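Local coordinates for protein flap endonuclease 1 (PDB 3ORY) that probably cleaves the 5' flaps of branched DNA as a structure-specific endonuclease in replication and repair of an archaeal hyperthermophile, at residues H71-V83 with M145-I158. Numbering follows the deposited sequence.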
loop_
_atom_site.group_PDB
_atom_site.type_symbol
_atom_site.label_atom_id
_atom_site.label_comp_id
_atom_site.label_asym_id
_atom_site.label_seq_id
_atom_site.Cartn_x
_atom_site.Cartn_y
_atom_site.Cartn_z
ATOM N N HIS A 71 10.082 4.102 -7.741
ATOM C CA HIS A 71 8.667 4.416 -7.537
ATOM C C HIS A 71 7.973 4.738 -8.858
ATOM O O HIS A 71 6.818 4.360 -9.065
ATOM C CB HIS A 71 8.524 5.597 -6.566
ATOM C CG HIS A 71 9.227 6.833 -7.018
ATOM N ND1 HIS A 71 10.580 6.867 -7.276
ATOM C CD2 HIS A 71 8.766 8.081 -7.263
ATOM C CE1 HIS A 71 10.921 8.082 -7.666
ATOM N NE2 HIS A 71 9.840 8.839 -7.657
ATOM N N LEU A 72 8.692 5.419 -9.747
ATOM C CA LEU A 72 8.168 5.764 -11.068
ATOM C C LEU A 72 8.119 4.559 -11.993
ATOM O O LEU A 72 7.199 4.438 -12.793
ATOM C CB LEU A 72 9.007 6.874 -11.725
ATOM C CG LEU A 72 9.032 8.210 -10.997
ATOM C CD1 LEU A 72 10.000 9.177 -11.659
ATOM C CD2 LEU A 72 7.627 8.828 -10.882
ATOM N N SER A 73 9.117 3.684 -11.886
ATOM C CA SER A 73 9.161 2.465 -12.678
ATOM C C SER A 73 7.993 1.547 -12.327
ATOM O O SER A 73 7.258 1.087 -13.208
ATOM C CB SER A 73 10.484 1.738 -12.456
ATOM O OG SER A 73 10.593 0.654 -13.341
ATOM N N GLY A 74 7.821 1.293 -11.035
ATOM C CA GLY A 74 6.654 0.563 -10.544
ATOM C C GLY A 74 5.340 1.180 -10.965
ATOM O O GLY A 74 4.461 0.489 -11.500
ATOM N N LEU A 75 5.197 2.484 -10.745
ATOM C CA LEU A 75 3.953 3.142 -11.069
ATOM C C LEU A 75 3.623 3.016 -12.565
ATOM O O LEU A 75 2.480 2.770 -12.931
ATOM C CB LEU A 75 3.988 4.607 -10.645
ATOM C CG LEU A 75 2.665 5.375 -10.635
ATOM C CD1 LEU A 75 1.678 4.782 -9.643
ATOM C CD2 LEU A 75 2.931 6.824 -10.276
ATOM N N PHE A 76 4.627 3.196 -13.412
ATOM C CA PHE A 76 4.443 3.062 -14.851
ATOM C C PHE A 76 4.047 1.640 -15.255
ATOM O O PHE A 76 2.953 1.415 -15.775
ATOM C CB PHE A 76 5.717 3.507 -15.576
ATOM C CG PHE A 76 5.632 3.436 -17.084
ATOM C CD1 PHE A 76 4.715 4.221 -17.789
ATOM C CD2 PHE A 76 6.499 2.609 -17.800
ATOM C CE1 PHE A 76 4.657 4.159 -19.196
ATOM C CE2 PHE A 76 6.448 2.546 -19.201
ATOM C CZ PHE A 76 5.529 3.324 -19.895
ATOM N N TYR A 77 4.926 0.686 -14.991
ATOM C CA TYR A 77 4.738 -0.676 -15.485
ATOM C C TYR A 77 3.576 -1.417 -14.831
ATOM O O TYR A 77 2.856 -2.146 -15.509
ATOM C CB TYR A 77 6.042 -1.481 -15.398
ATOM C CG TYR A 77 7.085 -0.990 -16.383
ATOM C CD1 TYR A 77 6.905 -1.159 -17.765
ATOM C CD2 TYR A 77 8.253 -0.362 -15.944
ATOM C CE1 TYR A 77 7.862 -0.708 -18.682
ATOM C CE2 TYR A 77 9.221 0.089 -16.859
ATOM C CZ TYR A 77 9.011 -0.084 -18.219
ATOM O OH TYR A 77 9.952 0.364 -19.119
ATOM N N ARG A 78 3.389 -1.222 -13.524
ATOM C CA ARG A 78 2.291 -1.879 -12.817
ATOM C C ARG A 78 0.937 -1.319 -13.241
ATOM O O ARG A 78 -0.019 -2.079 -13.409
ATOM C CB ARG A 78 2.466 -1.771 -11.300
ATOM C CG ARG A 78 1.304 -2.326 -10.470
ATOM C CD ARG A 78 1.103 -3.830 -10.697
ATOM N NE ARG A 78 2.331 -4.598 -10.475
ATOM C CZ ARG A 78 2.358 -5.901 -10.204
ATOM N NH1 ARG A 78 1.228 -6.585 -10.101
ATOM N NH2 ARG A 78 3.516 -6.518 -10.017
ATOM N N THR A 79 0.858 0.001 -13.424
ATOM C CA THR A 79 -0.399 0.622 -13.857
ATOM C C THR A 79 -0.793 0.139 -15.252
ATOM O O THR A 79 -1.970 -0.120 -15.506
ATOM C CB THR A 79 -0.355 2.159 -13.807
ATOM O OG1 THR A 79 -0.056 2.579 -12.467
ATOM C CG2 THR A 79 -1.702 2.760 -14.220
ATOM N N ILE A 80 0.196 0.030 -16.137
ATOM C CA ILE A 80 -0.008 -0.543 -17.474
ATOM C C ILE A 80 -0.596 -1.947 -17.370
ATOM O O ILE A 80 -1.594 -2.246 -18.022
ATOM C CB ILE A 80 1.292 -0.564 -18.313
ATOM C CG1 ILE A 80 1.692 0.863 -18.677
ATOM C CG2 ILE A 80 1.106 -1.385 -19.617
ATOM C CD1 ILE A 80 3.001 0.952 -19.438
ATOM N N ASN A 81 0.009 -2.790 -16.529
ATOM C CA ASN A 81 -0.467 -4.174 -16.332
ATOM C C ASN A 81 -1.896 -4.240 -15.837
ATOM O O ASN A 81 -2.676 -5.084 -16.276
ATOM C CB ASN A 81 0.401 -4.912 -15.327
ATOM C CG ASN A 81 1.744 -5.284 -15.877
ATOM O OD1 ASN A 81 1.880 -5.734 -17.037
ATOM N ND2 ASN A 81 2.765 -5.129 -15.038
ATOM N N ILE A 82 -2.217 -3.343 -14.909
ATOM C CA ILE A 82 -3.544 -3.265 -14.305
ATOM C C ILE A 82 -4.579 -2.914 -15.378
ATOM O O ILE A 82 -5.607 -3.573 -15.498
ATOM C CB ILE A 82 -3.531 -2.255 -13.126
ATOM C CG1 ILE A 82 -2.803 -2.870 -11.930
ATOM C CG2 ILE A 82 -4.924 -1.842 -12.724
ATOM C CD1 ILE A 82 -2.569 -1.886 -10.785
ATOM N N VAL A 83 -4.272 -1.896 -16.173
ATOM C CA VAL A 83 -5.102 -1.517 -17.323
ATOM C C VAL A 83 -5.231 -2.648 -18.363
ATOM O O VAL A 83 -6.330 -2.894 -18.868
ATOM C CB VAL A 83 -4.591 -0.207 -17.976
ATOM C CG1 VAL A 83 -5.279 0.050 -19.310
ATOM C CG2 VAL A 83 -4.809 0.987 -17.021
ATOM N N MET A 145 8.922 13.139 -4.893
ATOM C CA MET A 145 8.589 11.865 -5.538
ATOM C C MET A 145 7.070 11.714 -5.733
ATOM O O MET A 145 6.618 11.188 -6.755
ATOM C CB MET A 145 9.146 10.689 -4.744
ATOM C CG MET A 145 10.679 10.661 -4.697
ATOM S SD MET A 145 11.336 9.749 -3.273
ATOM C CE MET A 145 10.766 8.118 -3.650
ATOM N N VAL A 146 6.297 12.202 -4.758
ATOM C CA VAL A 146 4.833 12.212 -4.867
ATOM C C VAL A 146 4.390 13.130 -6.019
ATOM O O VAL A 146 3.547 12.756 -6.836
ATOM C CB VAL A 146 4.162 12.608 -3.522
ATOM C CG1 VAL A 146 2.646 12.821 -3.698
ATOM C CG2 VAL A 146 4.445 11.531 -2.455
ATOM N N ARG A 147 4.966 14.328 -6.073
ATOM C CA ARG A 147 4.711 15.256 -7.173
ATOM C C ARG A 147 4.983 14.601 -8.528
ATOM O O ARG A 147 4.154 14.689 -9.428
ATOM C CB ARG A 147 5.573 16.515 -7.001
ATOM C CG ARG A 147 5.462 17.563 -8.104
ATOM C CD ARG A 147 6.038 18.918 -7.622
ATOM N NE ARG A 147 5.359 19.388 -6.402
ATOM C CZ ARG A 147 5.923 19.485 -5.194
ATOM N NH1 ARG A 147 7.206 19.165 -5.017
ATOM N NH2 ARG A 147 5.203 19.917 -4.158
ATOM N N ASP A 148 6.138 13.952 -8.672
ATOM C CA ASP A 148 6.483 13.274 -9.930
ATOM C C ASP A 148 5.517 12.148 -10.270
ATOM O O ASP A 148 5.150 11.970 -11.434
ATOM C CB ASP A 148 7.932 12.763 -9.903
ATOM C CG ASP A 148 8.951 13.905 -9.892
ATOM O OD1 ASP A 148 8.579 15.042 -10.267
ATOM O OD2 ASP A 148 10.109 13.676 -9.485
ATOM N N ALA A 149 5.090 11.405 -9.247
ATOM C CA ALA A 149 4.115 10.332 -9.422
ATOM C C ALA A 149 2.791 10.871 -9.964
ATOM O O ALA A 149 2.206 10.285 -10.882
ATOM C CB ALA A 149 3.884 9.582 -8.096
ATOM N N LYS A 150 2.331 11.985 -9.395
ATOM C CA LYS A 150 1.115 12.645 -9.872
ATOM C C LYS A 150 1.286 13.101 -11.330
ATOM O O LYS A 150 0.396 12.880 -12.145
ATOM C CB LYS A 150 0.736 13.827 -8.975
ATOM C CG LYS A 150 0.213 13.419 -7.591
ATOM C CD LYS A 150 0.111 14.627 -6.652
ATOM C CE LYS A 150 -0.459 14.180 -5.309
ATOM N NZ LYS A 150 -0.510 15.316 -4.338
ATOM N N SER A 151 2.425 13.716 -11.648
ATOM C CA SER A 151 2.712 14.147 -13.024
ATOM C C SER A 151 2.712 12.975 -13.995
ATOM O O SER A 151 2.200 13.093 -15.107
ATOM C CB SER A 151 4.059 14.871 -13.113
ATOM O OG SER A 151 4.026 16.079 -12.370
ATOM N N LEU A 152 3.295 11.852 -13.585
ATOM C CA LEU A 152 3.325 10.665 -14.445
ATOM C C LEU A 152 1.910 10.135 -14.734
ATOM O O LEU A 152 1.576 9.819 -15.881
ATOM C CB LEU A 152 4.209 9.562 -13.844
ATOM C CG LEU A 152 4.240 8.238 -14.625
ATOM C CD1 LEU A 152 4.834 8.422 -16.051
ATOM C CD2 LEU A 152 5.000 7.167 -13.849
ATOM N N LEU A 153 1.086 10.037 -13.690
ATOM C CA LEU A 153 -0.293 9.583 -13.856
ATOM C C LEU A 153 -1.072 10.498 -14.797
ATOM O O LEU A 153 -1.794 10.002 -15.672
ATOM C CB LEU A 153 -1.000 9.418 -12.499
ATOM C CG LEU A 153 -0.372 8.358 -11.578
ATOM C CD1 LEU A 153 -0.916 8.471 -10.151
ATOM C CD2 LEU A 153 -0.560 6.933 -12.116
ATOM N N ASP A 154 -0.912 11.822 -14.625
ATOM C CA ASP A 154 -1.497 12.805 -15.547
ATOM C C ASP A 154 -1.113 12.495 -16.995
ATOM O O ASP A 154 -1.976 12.443 -17.878
ATOM C CB ASP A 154 -1.047 14.242 -15.219
ATOM C CG ASP A 154 -1.579 14.748 -13.879
ATOM O OD1 ASP A 154 -2.464 14.094 -13.285
ATOM O OD2 ASP A 154 -1.089 15.807 -13.418
ATOM N N ALA A 155 0.180 12.292 -17.234
ATOM C CA ALA A 155 0.668 11.946 -18.576
ATOM C C ALA A 155 0.060 10.642 -19.112
ATOM O O ALA A 155 -0.182 10.510 -20.323
ATOM C CB ALA A 155 2.184 11.879 -18.584
ATOM N N MET A 156 -0.195 9.690 -18.214
ATOM C CA MET A 156 -0.765 8.379 -18.586
ATOM C C MET A 156 -2.290 8.415 -18.753
ATOM O O MET A 156 -2.885 7.449 -19.223
ATOM C CB MET A 156 -0.393 7.304 -17.548
ATOM C CG MET A 156 1.106 6.998 -17.427
ATOM S SD MET A 156 1.492 5.765 -16.148
ATOM C CE MET A 156 0.830 4.270 -16.882
ATOM N N GLY A 157 -2.921 9.516 -18.355
ATOM C CA GLY A 157 -4.378 9.646 -18.439
ATOM C C GLY A 157 -5.117 8.943 -17.311
ATOM O O GLY A 157 -6.327 8.694 -17.406
ATOM N N ILE A 158 -4.385 8.650 -16.235
ATOM C CA ILE A 158 -4.913 7.939 -15.079
ATOM C C ILE A 158 -5.316 8.933 -13.986
ATOM O O ILE A 158 -4.499 9.737 -13.551
ATOM C CB ILE A 158 -3.887 6.920 -14.542
ATOM C CG1 ILE A 158 -3.504 5.899 -15.641
ATOM C CG2 ILE A 158 -4.402 6.229 -13.271
ATOM C CD1 ILE A 158 -4.646 4.953 -16.082
HETATM O O HOH W 1 10.765 11.398 -8.342
#
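Helices 71-83 and 145-156 run side by side in the same direction, their axes 10.2 Å apart and inclined by 24°. Both belong to the PIN-like nuclease core of the FEN1/XPG family, and their inner residues also touch strand 88-93 of its central mixed sheet, through Tyr91. No hydrogen bond joins the two segments directly; the contact is largely apolar. At the N-terminal end, Met145 wraps over the His71 imidazole. Met145 CE sits over one face of the ring, 3.9 Å from the His71 ring centroid, a CH-pi contact. The bend at chi3 (65°) turns this methyl down onto the ring from SD, which stands farther above the same face. A water in the plane of the ring lies 2.8 Å from His71 NE2 and donates to Asp148 OD2, bridging the helices. Without the imidazole, as with an alanine here, the Met145 methyl is likely to lose the face it rests on and Asp148 its water link to this helix. Further along, Leu75 CD2 meets Leu153 CG, the two side chains crossing at about a right angle. Leu75 CD2 also presses on Ala149 CB at 3.6 Å. Leu152 points CD2 at the backbone of the other helix, 3.7 Å from Leu72 O. Met156 meets the Phe76 ring at its edge, a Met-aromatic contact with SD 3.9 Å from Phe76 CD1. Met156 CE lies against Phe76 O, Thr79 CB and Ile80 CG1. Helices 315-325 and 330-347 also pack on Phe76. Gly157 forms a Schellman motif, and Ile158 points toward helix 71-83. There Ile158 CD1 meets Val83 CG2 tip to tip at 4.1 Å.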